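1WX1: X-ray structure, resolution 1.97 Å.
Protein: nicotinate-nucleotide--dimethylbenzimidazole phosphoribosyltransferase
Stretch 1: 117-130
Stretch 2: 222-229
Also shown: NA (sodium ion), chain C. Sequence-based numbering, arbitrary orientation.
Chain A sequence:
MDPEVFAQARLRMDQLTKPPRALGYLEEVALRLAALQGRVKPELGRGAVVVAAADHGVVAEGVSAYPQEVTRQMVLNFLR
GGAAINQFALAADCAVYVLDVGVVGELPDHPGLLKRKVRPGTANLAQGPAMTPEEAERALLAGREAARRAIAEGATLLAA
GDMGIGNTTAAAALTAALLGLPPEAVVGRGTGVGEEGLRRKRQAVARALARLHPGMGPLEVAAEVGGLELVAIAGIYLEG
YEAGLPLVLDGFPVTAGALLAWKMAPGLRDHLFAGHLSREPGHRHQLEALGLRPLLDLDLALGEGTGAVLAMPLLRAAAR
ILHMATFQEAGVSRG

Stretch 1 (117-130) KVRPGTANLAQGPA
Stretch 2 (222-229) AAEVGGLE

An irregular, non-helical segment, 117-130, packs against a helix end and the start of the next helix in 222-229, a contact of small and apolar groups with one another and with backbone carbonyls that buries 474 Å² and includes one direct hydrogen bond. The segments run in opposite senses: CA atoms pair T122 with G227 at 6.5 Å, L125 with V225 at 5.6 Å and P129 with E224 at 4.2 Å.

L228 (chi1 m, chi2 t), in the first turn of the second helix, points toward stretch 1 and gives up the largest area. Its CD1 lies 3.6 Å from R119 CG and its CD2 4.0 Å from V118 CB, so the aliphatic start of R119 (chi1 p, chi2 t, chi3 m) and the branched V118 (chi1 t) both pack against the leucine methyls. R119 NE donates to G121 O at 2.9 Å, while G121 N donates to R119 O at 2.8 Å, so the two residues are bonded in both directions. G121 adopts phi/psi 79/162, a positive phi that favours glycine.

T122 (chi1 p) uses both its characters. CG2 rests 3.7 Å from L228 CG, while OG1 reaches a water at 2.8 Å that donates to G226 O, also at 2.8 Å.

V225 (-124/-3) is the last residue of the first helix; G226 (-98/-151), the first to leave helical geometry, and G227 (-132/156), the N-cap, join the two helices. Glycine suits both: an ideal CB would clash with A222 O at G226 and with E229 OE1 at G227. L125 (chi1 p, chi2 p) places CD2 3.7 Å from V225 O, which is buried without a polar partner.

At the far end, A130 N donates to E224 O at 3.1 Å; P129 (-56/134), lacking an N-H, adds a CA-H...O contact, CA to the same E224 O at 3.4 Å. The CA-to-CB bond of E224 (chi1 t, chi2 p) points away, yet its end comes nearer, with OE1 3.6 Å from P129 CB. A130 CB approaches G226 O to 3.2 Å, a tight fit for its small methyl, and A123 N bonds A130 O at 2.8 Å, closing the loop.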

ATOM      1  N   LYS A 117      17.729  18.302 -22.835  1.00 17.10           N
ATOM      2  CA  LYS A 117      17.133  19.619 -22.645  1.00 17.27           C
ATOM      3  C   LYS A 117      16.642  20.193 -23.971  1.00 17.10           C
ATOM      4  O   LYS A 117      17.429  20.411 -24.891  1.00 17.05           O
ATOM      5  CB  LYS A 117      18.161  20.563 -22.007  1.00 17.68           C
ATOM      6  CG  LYS A 117      17.554  21.783 -21.333  1.00 18.44           C
ATOM      7  CD  LYS A 117      18.623  22.799 -20.916  1.00 19.38           C
ATOM      8  CE  LYS A 117      19.652  22.214 -19.948  1.00 18.81           C
ATOM      9  NZ  LYS A 117      19.078  21.868 -18.613  1.00 18.85           N
ATOM     10  N   VAL A 118      15.336  20.421 -24.063  1.00 17.12           N
ATOM     11  CA  VAL A 118      14.717  20.973 -25.264  1.00 18.52           C
ATOM     12  C   VAL A 118      14.920  22.490 -25.290  1.00 19.67           C
ATOM     13  O   VAL A 118      15.240  23.081 -26.327  1.00 18.90           O
ATOM     14  CB  VAL A 118      13.207  20.646 -25.291  1.00 18.27           C
ATOM     15  CG1 VAL A 118      12.535  21.342 -26.474  1.00 18.00           C
ATOM     16  CG2 VAL A 118      13.014  19.136 -25.380  1.00 19.13           C
ATOM     17  N   ARG A 119      14.732  23.103 -24.129  1.00 18.03           N
ATOM     18  CA  ARG A 119      14.908  24.539 -23.952  1.00 19.45           C
ATOM     19  C   ARG A 119      14.980  24.770 -22.448  1.00 20.51           C
ATOM     20  O   ARG A 119      14.582  23.903 -21.666  1.00 19.74           O
ATOM     21  CB  ARG A 119      13.729  25.312 -24.554  1.00 18.73           C
ATOM     22  CG  ARG A 119      12.357  24.795 -24.148  1.00 19.19           C
ATOM     23  CD  ARG A 119      11.248  25.621 -24.799  1.00 19.64           C
ATOM     24  NE  ARG A 119      11.164  26.966 -24.225  1.00 21.43           N
ATOM     25  CZ  ARG A 119      10.515  27.982 -24.784  1.00 19.98           C
ATOM     26  NH1 ARG A 119       9.888  27.820 -25.945  1.00 20.87           N
ATOM     27  NH2 ARG A 119      10.479  29.159 -24.174  1.00 20.47           N
ATOM     28  N   PRO A 120      15.504  25.929 -22.021  1.00 21.05           N
ATOM     29  CA  PRO A 120      15.611  26.231 -20.591  1.00 22.12           C
ATOM     30  C   PRO A 120      14.260  26.624 -20.004  1.00 22.91           C
ATOM     31  O   PRO A 120      13.999  27.795 -19.745  1.00 23.51           O
ATOM     32  CB  PRO A 120      16.623  27.374 -20.563  1.00 24.12           C
ATOM     33  CG  PRO A 120      16.296  28.121 -21.821  1.00 24.15           C
ATOM     34  CD  PRO A 120      16.125  26.992 -22.834  1.00 22.83           C
ATOM     35  N   GLY A 121      13.407  25.629 -19.793  1.00 21.04           N
ATOM     36  CA  GLY A 121      12.089  25.893 -19.253  1.00 20.86           C
ATOM     37  C   GLY A 121      11.143  26.422 -20.318  1.00 20.01           C
ATOM     38  O   GLY A 121      11.569  26.887 -21.374  1.00 20.71           O
ATOM     39  N   THR A 122       9.849  26.349 -20.042  1.00 17.84           N
ATOM     40  CA  THR A 122       8.841  26.826 -20.981  1.00 18.81           C
ATOM     41  C   THR A 122       8.618  28.325 -20.820  1.00 17.68           C
ATOM     42  O   THR A 122       9.091  28.938 -19.859  1.00 17.22           O
ATOM     43  CB  THR A 122       7.488  26.172 -20.715  1.00 17.82           C
ATOM     44  OG1 THR A 122       7.161  26.358 -19.333  1.00 15.37           O
ATOM     45  CG2 THR A 122       7.519  24.683 -21.041  1.00 18.26           C
ATOM     46  N   ALA A 123       7.894  28.907 -21.770  1.00 17.32           N
ATOM     47  CA  ALA A 123       7.541  30.319 -21.700  1.00 17.26           C
ATOM     48  C   ALA A 123       6.374  30.336 -20.704  1.00 18.32           C
ATOM     49  O   ALA A 123       5.871  29.276 -20.332  1.00 16.96           O
ATOM     50  CB  ALA A 123       7.079  30.820 -23.074  1.00 16.03           C
ATOM     51  N   ASN A 124       5.951  31.523 -20.274  1.00 17.29           N
ATOM     52  CA  ASN A 124       4.847  31.667 -19.322  1.00 18.62           C
ATOM     53  C   ASN A 124       3.528  31.280 -19.996  1.00 19.22           C
ATOM     54  O   ASN A 124       3.026  32.012 -20.845  1.00 18.02           O
ATOM     55  CB  ASN A 124       4.766  33.121 -18.842  1.00 18.40           C
ATOM     56  CG  ASN A 124       3.789  33.310 -17.698  1.00 18.53           C
ATOM     57  OD1 ASN A 124       2.906  32.484 -17.469  1.00 16.33           O
ATOM     58  ND2 ASN A 124       3.936  34.417 -16.978  1.00 18.80           N
ATOM     59  N   LEU A 125       2.961  30.144 -19.599  1.00 18.76           N
ATOM     60  CA  LEU A 125       1.719  29.658 -20.202  1.00 19.14           C
ATOM     61  C   LEU A 125       0.511  30.576 -20.004  1.00 18.01           C
ATOM     62  O   LEU A 125      -0.489  30.457 -20.714  1.00 17.63           O
ATOM     63  CB  LEU A 125       1.395  28.252 -19.665  1.00 18.49           C
ATOM     64  CG  LEU A 125       0.994  28.115 -18.193  1.00 17.46           C
ATOM     65  CD1 LEU A 125      -0.507  28.337 -18.049  1.00 15.76           C
ATOM     66  CD2 LEU A 125       1.352  26.717 -17.692  1.00 14.66           C
ATOM     67  N   ALA A 126       0.592  31.484 -19.036  1.00 18.72           N
ATOM     68  CA  ALA A 126      -0.510  32.403 -18.784  1.00 18.38           C
ATOM     69  C   ALA A 126      -0.493  33.585 -19.748  1.00 19.21           C
ATOM     70  O   ALA A 126      -1.491  34.302 -19.879  1.00 19.54           O
ATOM     71  CB  ALA A 126      -0.452  32.917 -17.343  1.00 18.61           C
ATOM     72  N   GLN A 127       0.632  33.778 -20.430  1.00 17.79           N
ATOM     73  CA  GLN A 127       0.781  34.912 -21.341  1.00 18.95           C
ATOM     74  C   GLN A 127       0.951  34.533 -22.808  1.00 19.17           C
ATOM     75  O   GLN A 127       0.902  35.396 -23.681  1.00 18.95           O
ATOM     76  CB  GLN A 127       1.977  35.763 -20.903  1.00 18.31           C
ATOM     77  CG  GLN A 127       1.934  36.172 -19.434  1.00 19.76           C
ATOM     78  CD  GLN A 127       0.764  37.085 -19.108  1.00 21.60           C
ATOM     79  OE1 GLN A 127       0.156  37.680 -19.999  1.00 20.74           O
ATOM     80  NE2 GLN A 127       0.437  37.190 -17.832  1.00 21.59           N
ATOM     81  N   GLY A 128       1.164  33.249 -23.078  1.00 17.87           N
ATOM     82  CA  GLY A 128       1.344  32.812 -24.452  1.00 18.11           C
ATOM     83  C   GLY A 128       1.662  31.330 -24.494  1.00 18.10           C
ATOM     84  O   GLY A 128       1.714  30.691 -23.445  1.00 16.86           O
ATOM     85  N   PRO A 129       1.879  30.752 -25.686  1.00 19.50           N
ATOM     86  CA  PRO A 129       2.191  29.321 -25.785  1.00 19.06           C
ATOM     87  C   PRO A 129       3.413  28.946 -24.955  1.00 18.98           C
ATOM     88  O   PRO A 129       4.438  29.631 -24.988  1.00 17.13           O
ATOM     89  CB  PRO A 129       2.414  29.117 -27.283  1.00 20.35           C
ATOM     90  CG  PRO A 129       2.883  30.468 -27.747  1.00 23.71           C
ATOM     91  CD  PRO A 129       1.972  31.404 -27.002  1.00 20.38           C
ATOM     92  N   ALA A 130       3.297  27.853 -24.213  1.00 17.72           N
ATOM     93  CA  ALA A 130       4.384  27.398 -23.359  1.00 17.92           C
ATOM     94  C   ALA A 130       5.608  26.973 -24.159  1.00 17.42           C
ATOM     95  O   ALA A 130       6.741  27.196 -23.734  1.00 18.04           O
ATOM     96  CB  ALA A 130       3.903  26.248 -22.482  1.00 17.87           C
ATOM     97  N   ALA A 222      -0.967  20.486 -25.939  1.00 18.23           N
ATOM     98  CA  ALA A 222       0.037  20.393 -24.879  1.00 18.35           C
ATOM     99  C   ALA A 222       1.115  21.465 -25.027  1.00 18.19           C
ATOM    100  O   ALA A 222       1.560  22.057 -24.044  1.00 18.03           O
ATOM    101  CB  ALA A 222       0.675  19.011 -24.891  1.00 18.14           C
ATOM    102  N   ALA A 223       1.540  21.704 -26.261  1.00 17.34           N
ATOM    103  CA  ALA A 223       2.562  22.702 -26.530  1.00 18.02           C
ATOM    104  C   ALA A 223       2.068  24.077 -26.097  1.00 17.97           C
ATOM    105  O   ALA A 223       2.805  24.872 -25.519  1.00 18.01           O
ATOM    106  CB  ALA A 223       2.899  22.713 -28.026  1.00 18.46           C
ATOM    107  N   GLU A 224       0.802  24.347 -26.377  1.00 19.16           N
ATOM    108  CA  GLU A 224       0.207  25.629 -26.042  1.00 21.24           C
ATOM    109  C   GLU A 224       0.041  25.896 -24.550  1.00 20.65           C
ATOM    110  O   GLU A 224       0.324  26.996 -24.079  1.00 20.08           O
ATOM    111  CB  GLU A 224      -1.162  25.752 -26.719  1.00 22.57           C
ATOM    112  CG  GLU A 224      -1.812  27.108 -26.548  1.00 26.75           C
ATOM    113  CD  GLU A 224      -1.239  28.146 -27.486  1.00 27.21           C
ATOM    114  OE1 GLU A 224      -1.187  29.331 -27.101  1.00 29.18           O
ATOM    115  OE2 GLU A 224      -0.852  27.776 -28.613  1.00 31.08           O
ATOM    116  N   VAL A 225      -0.393  24.894 -23.795  1.00 19.67           N
ATOM    117  CA  VAL A 225      -0.667  25.119 -22.382  1.00 19.60           C
ATOM    118  C   VAL A 225       0.039  24.255 -21.352  1.00 19.41           C
ATOM    119  O   VAL A 225      -0.152  24.467 -20.160  1.00 19.05           O
ATOM    120  CB  VAL A 225      -2.181  24.960 -22.106  1.00 19.76           C
ATOM    121  CG1 VAL A 225      -2.994  25.647 -23.199  1.00 20.97           C
ATOM    122  CG2 VAL A 225      -2.538  23.474 -22.032  1.00 20.10           C
ATOM    123  N   GLY A 226       0.835  23.286 -21.790  1.00 20.42           N
ATOM    124  CA  GLY A 226       1.481  22.395 -20.840  1.00 19.82           C
ATOM    125  C   GLY A 226       2.913  22.680 -20.442  1.00 20.09           C
ATOM    126  O   GLY A 226       3.355  23.831 -20.423  1.00 20.04           O
ATOM    127  N   GLY A 227       3.620  21.605 -20.099  1.00 18.62           N
ATOM    128  CA  GLY A 227       5.012  21.690 -19.693  1.00 18.42           C
ATOM    129  C   GLY A 227       5.819  20.638 -20.434  1.00 18.13           C
ATOM    130  O   GLY A 227       5.278  19.622 -20.884  1.00 15.53           O
ATOM    131  N   LEU A 228       7.119  20.871 -20.562  1.00 17.30           N
ATOM    132  CA  LEU A 228       7.990  19.938 -21.266  1.00 15.33           C
ATOM    133  C   LEU A 228       8.047  18.548 -20.643  1.00 15.20           C
ATOM    134  O   LEU A 228       8.003  17.549 -21.359  1.00 14.46           O
ATOM    135  CB  LEU A 228       9.404  20.520 -21.352  1.00 13.29           C
ATOM    136  CG  LEU A 228       9.503  21.752 -22.257  1.00 13.71           C
ATOM    137  CD1 LEU A 228      10.680  22.611 -21.829  1.00 13.92           C
ATOM    138  CD2 LEU A 228       9.644  21.308 -23.719  1.00 13.12           C
ATOM    139  N   GLU A 229       8.155  18.480 -19.318  1.00 15.34           N
ATOM    140  CA  GLU A 229       8.236  17.192 -18.644  1.00 14.04           C
ATOM    141  C   GLU A 229       6.890  16.469 -18.701  1.00 14.96           C
ATOM    142  O   GLU A 229       6.839  15.246 -18.634  1.00 15.74           O
ATOM    143  CB  GLU A 229       8.706  17.363 -17.183  1.00 15.11           C
ATOM    144  CG  GLU A 229       7.627  17.748 -16.185  1.00 18.14           C
ATOM    145  CD  GLU A 229       7.392  19.241 -16.104  1.00 18.58           C
ATOM    146  OE1 GLU A 229       7.452  19.912 -17.156  1.00 19.39           O
ATOM    147  OE2 GLU A 229       7.135  19.735 -14.983  1.00 20.04           O
TER
HETATM  148 NA    NA C1001       2.106  37.419 -24.432  1.00 26.01          NA
HETATM  149  O   HOH W   1       4.791  25.256 -18.470  1.00 17.25           O
HETATM  150  O   HOH W   2      -0.430  38.106 -25.257  1.00 32.89           O
HETATM  151  O   HOH W   3       2.073  36.038 -26.758  1.00 32.95           O
HETATM  152  O   HOH W   4       4.398  36.272 -23.707  1.00 28.91           O